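Retinol dehydratase (PDB 1FMJ) binds retinol and adenosine 3',5'-diphosphate, and probably dehydrates retinol by way of a sulfotransferase-type reaction. Local coordinates at residues G317-Y322 / E326-A331; E215-G220 / E332-D337. One frame throughout, in Å; residues are numbered along the deposited sequence.

Overall arrangement
Contact 1 and contact 2 lie on the same side of the chain's centre, and their own centres are 11 Å apart. Both use helix 325-338. Residues 326-331 of this helix serve contact 1, and residues 332-337 serve contact 2. Along the chain, 215-220 comes first, on helix 210-218. Then come 317-322, 326-331 and 332-337. Contact 1 is therefore local, while contact 2 bridges more than a hundred residues. The two contacts touch through Gln330 and His218. Together they tie the last helix to the loop before it and to helix 210-218, within the P-loop-type sulfotransferase domain built on a parallel five-stranded sheet.

Contact 1: G317-Y322 / E326-A331. With HG (mercury (II) ion), chain E.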
ATOM      1  N   GLY A 317      14.914  10.454   1.113  1.00 23.07           N
ATOM      2  CA  GLY A 317      15.803  11.247   0.280  1.00 23.98           C
ATOM      3  C   GLY A 317      16.673  10.489  -0.712  1.00 24.65           C
ATOM      4  O   GLY A 317      17.485  11.099  -1.417  1.00 25.13           O
ATOM      5  N   CYS A 318      16.516   9.171  -0.790  1.00 23.95           N
ATOM      6  CA  CYS A 318      17.328   8.390  -1.719  1.00 24.25           C
ATOM      7  C   CYS A 318      16.925   8.627  -3.169  1.00 22.93           C
ATOM      8  O   CYS A 318      17.629   8.207  -4.089  1.00 22.01           O
ATOM      9  CB  CYS A 318      17.230   6.899  -1.402  1.00 24.44           C
ATOM     10  SG  CYS A 318      17.963   6.427   0.186  1.00 32.05           S
ATOM     11  N   TRP A 319      15.792   9.297  -3.374  1.00 22.05           N
ATOM     12  CA  TRP A 319      15.335   9.567  -4.728  1.00 22.49           C
ATOM     13  C   TRP A 319      16.408  10.326  -5.514  1.00 22.50           C
ATOM     14  O   TRP A 319      16.480  10.221  -6.740  1.00 21.91           O
ATOM     15  CB  TRP A 319      14.034  10.374  -4.723  1.00 22.85           C
ATOM     16  CG  TRP A 319      14.175  11.748  -4.146  1.00 23.35           C
ATOM     17  CD1 TRP A 319      14.031  12.109  -2.833  1.00 21.85           C
ATOM     18  CD2 TRP A 319      14.493  12.950  -4.861  1.00 22.84           C
ATOM     19  NE1 TRP A 319      14.235  13.460  -2.689  1.00 22.08           N
ATOM     20  CE2 TRP A 319      14.521  14.002  -3.916  1.00 22.89           C
ATOM     21  CE3 TRP A 319      14.759  13.240  -6.206  1.00 23.54           C
ATOM     22  CZ2 TRP A 319      14.801  15.329  -4.276  1.00 23.86           C
ATOM     23  CZ3 TRP A 319      15.038  14.561  -6.564  1.00 23.12           C
ATOM     24  CH2 TRP A 319      15.055  15.588  -5.599  1.00 23.04           C
ATOM     25  N   ARG A 320      17.248  11.075  -4.809  1.00 23.09           N
ATOM     26  CA  ARG A 320      18.310  11.838  -5.468  1.00 26.12           C
ATOM     27  C   ARG A 320      19.302  10.949  -6.228  1.00 26.32           C
ATOM     28  O   ARG A 320      19.991  11.417  -7.145  1.00 25.56           O
ATOM     29  CB  ARG A 320      19.056  12.698  -4.445  1.00 28.50           C
ATOM     30  CG  ARG A 320      18.204  13.820  -3.851  1.00 32.32           C
ATOM     31  CD  ARG A 320      19.058  14.815  -3.090  1.00 33.68           C
ATOM     32  NE  ARG A 320      18.309  15.992  -2.644  1.00 37.32           N
ATOM     33  CZ  ARG A 320      17.791  16.915  -3.453  1.00 38.61           C
ATOM     34  NH1 ARG A 320      17.923  16.811  -4.770  1.00 39.92           N
ATOM     35  NH2 ARG A 320      17.161  17.966  -2.943  1.00 38.88           N
ATOM     36  N   ASP A 321      19.373   9.673  -5.852  1.00 26.46           N
ATOM     37  CA  ASP A 321      20.271   8.732  -6.523  1.00 28.02           C
ATOM     38  C   ASP A 321      19.616   8.119  -7.748  1.00 26.82           C
ATOM     39  O   ASP A 321      20.268   7.390  -8.493  1.00 28.37           O
ATOM     40  CB  ASP A 321      20.678   7.588  -5.594  1.00 29.55           C
ATOM     41  CG  ASP A 321      21.493   8.054  -4.416  1.00 32.75           C
ATOM     42  OD1 ASP A 321      22.471   8.795  -4.637  1.00 34.49           O
ATOM     43  OD2 ASP A 321      21.161   7.671  -3.268  1.00 33.19           O
ATOM     44  N   TYR A 322      18.336   8.421  -7.960  1.00 25.24           N
ATOM     45  CA  TYR A 322      17.587   7.868  -9.086  1.00 23.81           C
ATOM     46  C   TYR A 322      17.070   8.873 -10.110  1.00 23.80           C
ATOM     47  O   TYR A 322      16.703   8.492 -11.217  1.00 24.18           O
ATOM     48  CB  TYR A 322      16.388   7.064  -8.577  1.00 22.64           C
ATOM     49  CG  TYR A 322      16.725   5.796  -7.840  1.00 21.05           C
ATOM     50  CD1 TYR A 322      17.193   5.828  -6.532  1.00 19.65           C
ATOM     51  CD2 TYR A 322      16.544   4.553  -8.446  1.00 20.17           C
ATOM     52  CE1 TYR A 322      17.467   4.652  -5.838  1.00 20.44           C
ATOM     53  CE2 TYR A 322      16.818   3.376  -7.770  1.00 18.85           C
ATOM     54  CZ  TYR A 322      17.276   3.426  -6.464  1.00 19.95           C
ATOM     55  OH  TYR A 322      17.536   2.254  -5.786  1.00 18.23           O
ATOM     56  N   GLU A 326      17.058  16.477 -15.323  1.00 31.57           N
ATOM     57  CA  GLU A 326      15.745  16.637 -15.944  1.00 32.63           C
ATOM     58  C   GLU A 326      14.608  16.092 -15.083  1.00 32.08           C
ATOM     59  O   GLU A 326      13.634  16.791 -14.814  1.00 32.45           O
ATOM     60  CB  GLU A 326      15.707  15.936 -17.300  1.00 34.51           C
ATOM     61  CG  GLU A 326      14.305  15.832 -17.882  1.00 37.95           C
ATOM     62  CD  GLU A 326      14.210  14.825 -19.016  1.00 41.39           C
ATOM     63  OE1 GLU A 326      14.838  15.061 -20.078  1.00 42.41           O
ATOM     64  OE2 GLU A 326      13.509  13.797 -18.842  1.00 41.57           O
ATOM     65  N   MET A 327      14.726  14.833 -14.674  1.00 30.79           N
ATOM     66  CA  MET A 327      13.709  14.200 -13.843  1.00 29.96           C
ATOM     67  C   MET A 327      13.470  15.007 -12.577  1.00 29.11           C
ATOM     68  O   MET A 327      12.328  15.206 -12.164  1.00 29.01           O
ATOM     69  CB  MET A 327      14.141  12.779 -13.471  1.00 28.91           C
ATOM     70  CG  MET A 327      14.029  11.793 -14.605  1.00 29.35           C
ATOM     71  SD  MET A 327      14.959  10.276 -14.299  1.00 28.60           S
ATOM     72  CE  MET A 327      13.877   9.388 -13.201  1.00 25.95           C
ATOM     73  N   THR A 328      14.554  15.465 -11.963  1.00 28.84           N
ATOM     74  CA  THR A 328      14.461  16.257 -10.747  1.00 28.68           C
ATOM     75  C   THR A 328      13.599  17.492 -10.999  1.00 29.04           C
ATOM     76  O   THR A 328      12.682  17.781 -10.234  1.00 28.60           O
ATOM     77  CB  THR A 328      15.864  16.681 -10.257  1.00 29.24           C
ATOM     78  OG1 THR A 328      16.607  15.514  -9.869  1.00 28.36           O
ATOM     79  CG2 THR A 328      15.755  17.628  -9.068  1.00 27.54           C
ATOM     80  N   LYS A 329      13.891  18.207 -12.081  1.00 29.46           N
ATOM     81  CA  LYS A 329      13.129  19.399 -12.437  1.00 30.64           C
ATOM     82  C   LYS A 329      11.678  19.030 -12.718  1.00 29.43           C
ATOM     83  O   LYS A 329      10.748  19.694 -12.252  1.00 29.59           O
ATOM     84  CB  LYS A 329      13.728  20.071 -13.680  1.00 32.36           C
ATOM     85  CG  LYS A 329      15.131  20.628 -13.480  1.00 35.53           C
ATOM     86  CD  LYS A 329      15.148  21.761 -12.473  1.00 36.57           C
ATOM     87  CE  LYS A 329      16.539  22.372 -12.363  1.00 37.65           C
ATOM     88  NZ  LYS A 329      16.546  23.575 -11.477  1.00 38.91           N
ATOM     89  N   GLN A 330      11.490  17.968 -13.491  1.00 28.77           N
ATOM     90  CA  GLN A 330      10.152  17.508 -13.832  1.00 28.62           C
ATOM     91  C   GLN A 330       9.345  17.214 -12.569  1.00 27.63           C
ATOM     92  O   GLN A 330       8.164  17.547 -12.481  1.00 27.98           O
ATOM     93  CB  GLN A 330      10.238  16.247 -14.691  1.00 29.79           C
ATOM     94  CG  GLN A 330       8.885  15.642 -15.041  1.00 32.32           C
ATOM     95  CD  GLN A 330       9.012  14.375 -15.862  1.00 32.95           C
ATOM     96  OE1 GLN A 330       9.705  13.438 -15.469  1.00 33.22           O
ATOM     97  NE2 GLN A 330       8.337  14.339 -17.007  1.00 33.54           N
ATOM     98  N   ALA A 331       9.995  16.600 -11.587  1.00 26.67           N
ATOM     99  CA  ALA A 331       9.335  16.245 -10.339  1.00 25.89           C
ATOM    100  C   ALA A 331       8.923  17.469  -9.538  1.00 26.39           C
ATOM    101  O   ALA A 331       7.843  17.486  -8.947  1.00 26.17           O
ATOM    102  CB  ALA A 331      10.247  15.364  -9.493  1.00 25.18           C
TER
HETATM  103 HG    HG E 453      20.456   7.298  -0.067  0.50113.10          HG
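Tyr322 and Met327 have the CA atoms nearest each other, 8.8 Å apart, where the short 3-10 turn 318-321 leads on towards helix 325-338. The turn follows the RKGxxG motif of the sulfotransferases, whose last glycine is Gly317; in relatives that motif binds the 3'-phosphate of the nucleotide. No hydrogen bond joins the two segments; they meet by van der Waals contact of Thr328 on Trp319 and of Met327 on the backbone of Tyr322. Thr328 meets the benzo edge of Trp319. Its OG1 lies near the indole plane, 3.8 Å from Trp319 CZ3, and its CG2 also touches this edge. That hydroxyl is hydrogen-bonded to Asp324 O, just before the helix begins. Trp319 CG sits between the backbone N and the carbonyl carbon (chi1 65°), and this turn of the side chain sends the far end of the indole to the helix. Arg320 folds over one indole face, with CG 3.6 Å above the ring plane. Arg188 adds a cation-pi contact to the same indole.

Met327 bends at chi3 (79°) and brings CE to 3.6 Å from Tyr322 O. The Tyr322 ring leads away from the helix, and its OH is hydrogen-bonded to His196. On the far side of the turn, the mercury ion of this heavy-atom derivative is bound to Cys318 SG at 2.7 Å, with Asp321 OD2 3.3 Å from the metal.

Contact 2: E215-G220 / E332-D337; sequences EMFHRG and EKWIKD
A helix-helix contact in the sulfotransferase fold brings His218 and Phe217, on segment 215-220, against Trp334 of helix 325-338. The backbones are nearest at His218 and Trp334, whose CA atoms are 7.6 Å apart. Trp334 makes all the contacts of 332-337 to the other segment. Its CG is anti to the backbone N (chi1 178°), and the indole reaches across to the other segment.

His218 covers one face of this indole. Its CB makes a CH-pi contact, 3.8 Å from the centroid of the Trp334 six-membered ring and 9° off the ring normal. The imidazole then turns its edge to the indole face. The centroids of the His218 ring and the Trp334 five-membered ring are 5.7 Å apart, with the planes at 84°, a T-shaped pair. His218 ND1 is hydrogen-bonded to Trp214 O, which fixes the rotation of the imidazole, and the Trp214 ring stacks on it.

Trp334 NE1 is 3.3 Å from His218 O, but the angle is too poor for a hydrogen bond. Phe217 meets the far end of the indole, with its CE2 3.9 Å from Trp334 CH2. The two side chains cross at about a right angle. Phe217 also packs on Val190 and Ala191 of helix 187-200, and Trp334 on Pro187 of the same helix. Phe228 adds a second edge-to-face partner for Trp334.

Were Trp334 an alanine, His218 CB and Phe217 CE2 would probably lose their aromatic partner and a gap would be likely between the two helices.

Rings of helices 210-218, 227-235 and 325-338 cluster here, and aliphatic residues of helix 187-200 pack against them, an example of the helix packing that flanks the parallel sheet in the alpha/beta sulfotransferase fold.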
ATOM      1  N   GLU A 215       7.773   8.080 -15.409  1.00 24.37           N
ATOM      2  CA  GLU A 215       6.874   8.718 -16.366  1.00 25.45           C
ATOM      3  C   GLU A 215       5.448   8.261 -16.081  1.00 24.71           C
ATOM      4  O   GLU A 215       4.515   9.058 -16.021  1.00 24.30           O
ATOM      5  CB  GLU A 215       7.231   8.322 -17.799  1.00 26.28           C
ATOM      6  CG  GLU A 215       8.564   8.852 -18.314  1.00 29.55           C
ATOM      7  CD  GLU A 215       8.628  10.370 -18.327  1.00 31.72           C
ATOM      8  OE1 GLU A 215       7.562  11.007 -18.504  1.00 30.96           O
ATOM      9  OE2 GLU A 215       9.747  10.919 -18.174  1.00 32.08           O
ATOM     10  N   MET A 216       5.303   6.952 -15.913  1.00 24.44           N
ATOM     11  CA  MET A 216       4.019   6.323 -15.654  1.00 22.21           C
ATOM     12  C   MET A 216       3.451   6.773 -14.320  1.00 21.27           C
ATOM     13  O   MET A 216       2.306   7.229 -14.239  1.00 19.84           O
ATOM     14  CB  MET A 216       4.200   4.800 -15.682  1.00 24.19           C
ATOM     15  CG  MET A 216       2.997   3.970 -15.247  1.00 27.00           C
ATOM     16  SD  MET A 216       3.232   2.195 -15.639  1.00 33.34           S
ATOM     17  CE  MET A 216       4.923   1.904 -15.019  1.00 32.06           C
ATOM     18  N   PHE A 217       4.268   6.668 -13.276  1.00 19.26           N
ATOM     19  CA  PHE A 217       3.846   7.044 -11.935  1.00 19.30           C
ATOM     20  C   PHE A 217       3.408   8.495 -11.745  1.00 18.79           C
ATOM     21  O   PHE A 217       2.395   8.741 -11.096  1.00 18.49           O
ATOM     22  CB  PHE A 217       4.951   6.740 -10.931  1.00 19.42           C
ATOM     23  CG  PHE A 217       4.613   7.143  -9.530  1.00 19.18           C
ATOM     24  CD1 PHE A 217       3.819   6.329  -8.728  1.00 19.98           C
ATOM     25  CD2 PHE A 217       5.091   8.332  -9.004  1.00 20.31           C
ATOM     26  CE1 PHE A 217       3.512   6.695  -7.421  1.00 19.10           C
ATOM     27  CE2 PHE A 217       4.787   8.707  -7.691  1.00 20.26           C
ATOM     28  CZ  PHE A 217       3.997   7.885  -6.904  1.00 18.17           C
ATOM     29  N   HIS A 218       4.156   9.461 -12.281  1.00 19.85           N
ATOM     30  CA  HIS A 218       3.752  10.857 -12.084  1.00 21.46           C
ATOM     31  C   HIS A 218       2.648  11.306 -13.030  1.00 21.91           C
ATOM     32  O   HIS A 218       2.060  12.363 -12.835  1.00 23.23           O
ATOM     33  CB  HIS A 218       4.948  11.826 -12.163  1.00 20.91           C
ATOM     34  CG  HIS A 218       5.380  12.189 -13.552  1.00 22.09           C
ATOM     35  ND1 HIS A 218       5.921  11.274 -14.433  1.00 22.69           N
ATOM     36  CD2 HIS A 218       5.452  13.392 -14.173  1.00 22.89           C
ATOM     37  CE1 HIS A 218       6.313  11.897 -15.531  1.00 21.93           C
ATOM     38  NE2 HIS A 218       6.041  13.183 -15.399  1.00 23.23           N
ATOM     39  N   ARG A 219       2.356  10.496 -14.042  1.00 22.57           N
ATOM     40  CA  ARG A 219       1.299  10.827 -14.987  1.00 23.83           C
ATOM     41  C   ARG A 219      -0.007  10.163 -14.563  1.00 23.37           C
ATOM     42  O   ARG A 219      -1.004  10.207 -15.288  1.00 23.64           O
ATOM     43  CB  ARG A 219       1.666  10.381 -16.404  1.00 24.36           C
ATOM     44  CG  ARG A 219       2.579  11.345 -17.148  1.00 27.55           C
ATOM     45  CD  ARG A 219       2.496  11.095 -18.644  1.00 29.99           C
ATOM     46  NE  ARG A 219       1.106  11.113 -19.108  1.00 32.56           N
ATOM     47  CZ  ARG A 219       0.719  10.847 -20.356  1.00 33.28           C
ATOM     48  NH1 ARG A 219       1.620  10.545 -21.283  1.00 32.95           N
ATOM     49  NH2 ARG A 219      -0.573  10.861 -20.672  1.00 33.10           N
ATOM     50  N   GLY A 220       0.005   9.565 -13.377  1.00 22.70           N
ATOM     51  CA  GLY A 220      -1.178   8.893 -12.872  1.00 22.82           C
ATOM     52  C   GLY A 220      -1.511   7.634 -13.651  1.00 22.71           C
ATOM     53  O   GLY A 220      -2.687   7.278 -13.805  1.00 22.42           O
ATOM     54  N   GLU A 332       9.793  18.478  -9.512  1.00 26.56           N
ATOM     55  CA  GLU A 332       9.525  19.706  -8.766  1.00 26.90           C
ATOM     56  C   GLU A 332       8.306  20.426  -9.336  1.00 26.39           C
ATOM     57  O   GLU A 332       7.453  20.901  -8.598  1.00 27.01           O
ATOM     58  CB  GLU A 332      10.752  20.627  -8.799  1.00 26.18           C
ATOM     59  N   LYS A 333       8.227  20.501 -10.655  1.00 26.82           N
ATOM     60  CA  LYS A 333       7.100  21.152 -11.307  1.00 26.80           C
ATOM     61  C   LYS A 333       5.819  20.410 -10.923  1.00 25.38           C
ATOM     62  O   LYS A 333       4.821  21.023 -10.529  1.00 25.70           O
ATOM     63  CB  LYS A 333       7.302  21.117 -12.823  1.00 28.40           C
ATOM     64  CG  LYS A 333       6.242  21.825 -13.652  1.00 30.34           C
ATOM     65  CD  LYS A 333       6.619  21.726 -15.129  1.00 32.69           C
ATOM     66  CE  LYS A 333       5.614  22.400 -16.044  1.00 33.68           C
ATOM     67  NZ  LYS A 333       6.112  22.403 -17.461  1.00 35.79           N
ATOM     68  N   TRP A 334       5.865  19.086 -11.027  1.00 23.69           N
ATOM     69  CA  TRP A 334       4.721  18.248 -10.708  1.00 22.86           C
ATOM     70  C   TRP A 334       4.284  18.458  -9.271  1.00 22.18           C
ATOM     71  O   TRP A 334       3.093  18.604  -8.985  1.00 21.39           O
ATOM     72  CB  TRP A 334       5.063  16.776 -10.945  1.00 21.27           C
ATOM     73  CG  TRP A 334       3.960  15.818 -10.607  1.00 19.93           C
ATOM     74  CD1 TRP A 334       2.691  15.806 -11.121  1.00 19.20           C
ATOM     75  CD2 TRP A 334       4.042  14.696  -9.715  1.00 18.42           C
ATOM     76  NE1 TRP A 334       1.982  14.744 -10.607  1.00 18.98           N
ATOM     77  CE2 TRP A 334       2.786  14.046  -9.745  1.00 18.53           C
ATOM     78  CE3 TRP A 334       5.057  14.173  -8.897  1.00 17.65           C
ATOM     79  CZ2 TRP A 334       2.515  12.896  -8.986  1.00 17.94           C
ATOM     80  CZ3 TRP A 334       4.790  13.031  -8.143  1.00 18.29           C
ATOM     81  CH2 TRP A 334       3.527  12.405  -8.195  1.00 17.35           C
ATOM     82  N   ILE A 335       5.240  18.480  -8.357  1.00 22.84           N
ATOM     83  CA  ILE A 335       4.876  18.682  -6.957  1.00 23.43           C
ATOM     84  C   ILE A 335       4.359  20.102  -6.698  1.00 24.46           C
ATOM     85  O   ILE A 335       3.384  20.289  -5.969  1.00 23.96           O
ATOM     86  CB  ILE A 335       6.063  18.383  -6.026  1.00 23.38           C
ATOM     87  CG1 ILE A 335       6.454  16.906  -6.155  1.00 21.49           C
ATOM     88  CG2 ILE A 335       5.688  18.701  -4.583  1.00 22.15           C
ATOM     89  CD1 ILE A 335       7.626  16.502  -5.285  1.00 22.88           C
ATOM     90  N   LYS A 336       4.997  21.098  -7.301  1.00 25.16           N
ATOM     91  CA  LYS A 336       4.568  22.485  -7.102  1.00 26.72           C
ATOM     92  C   LYS A 336       3.157  22.701  -7.634  1.00 26.61           C
ATOM     93  O   LYS A 336       2.333  23.367  -6.995  1.00 26.54           O
ATOM     94  CB  LYS A 336       5.534  23.451  -7.790  1.00 27.87           C
ATOM     95  CG  LYS A 336       6.903  23.522  -7.135  1.00 30.91           C
ATOM     96  CD  LYS A 336       7.813  24.497  -7.868  1.00 34.33           C
ATOM     97  CE  LYS A 336       9.199  24.542  -7.252  1.00 35.53           C
ATOM     98  NZ  LYS A 336      10.103  25.425  -8.034  1.00 38.30           N
ATOM     99  N   ASP A 337       2.876  22.131  -8.802  1.00 25.74           N
ATOM    100  CA  ASP A 337       1.559  22.271  -9.388  1.00 25.95           C
ATOM    101  C   ASP A 337       0.487  21.652  -8.495  1.00 26.64           C
ATOM    102  O   ASP A 337      -0.555  22.257  -8.263  1.00 26.59           O
ATOM    103  CB  ASP A 337       1.513  21.628 -10.770  1.00 25.99           C
ATOM    104  CG  ASP A 337       2.345  22.378 -11.790  1.00 25.98           C
ATOM    105  OD1 ASP A 337       2.617  23.576 -11.563  1.00 26.41           O
ATOM    106  OD2 ASP A 337       2.717  21.776 -12.823  1.00 26.18           O
TER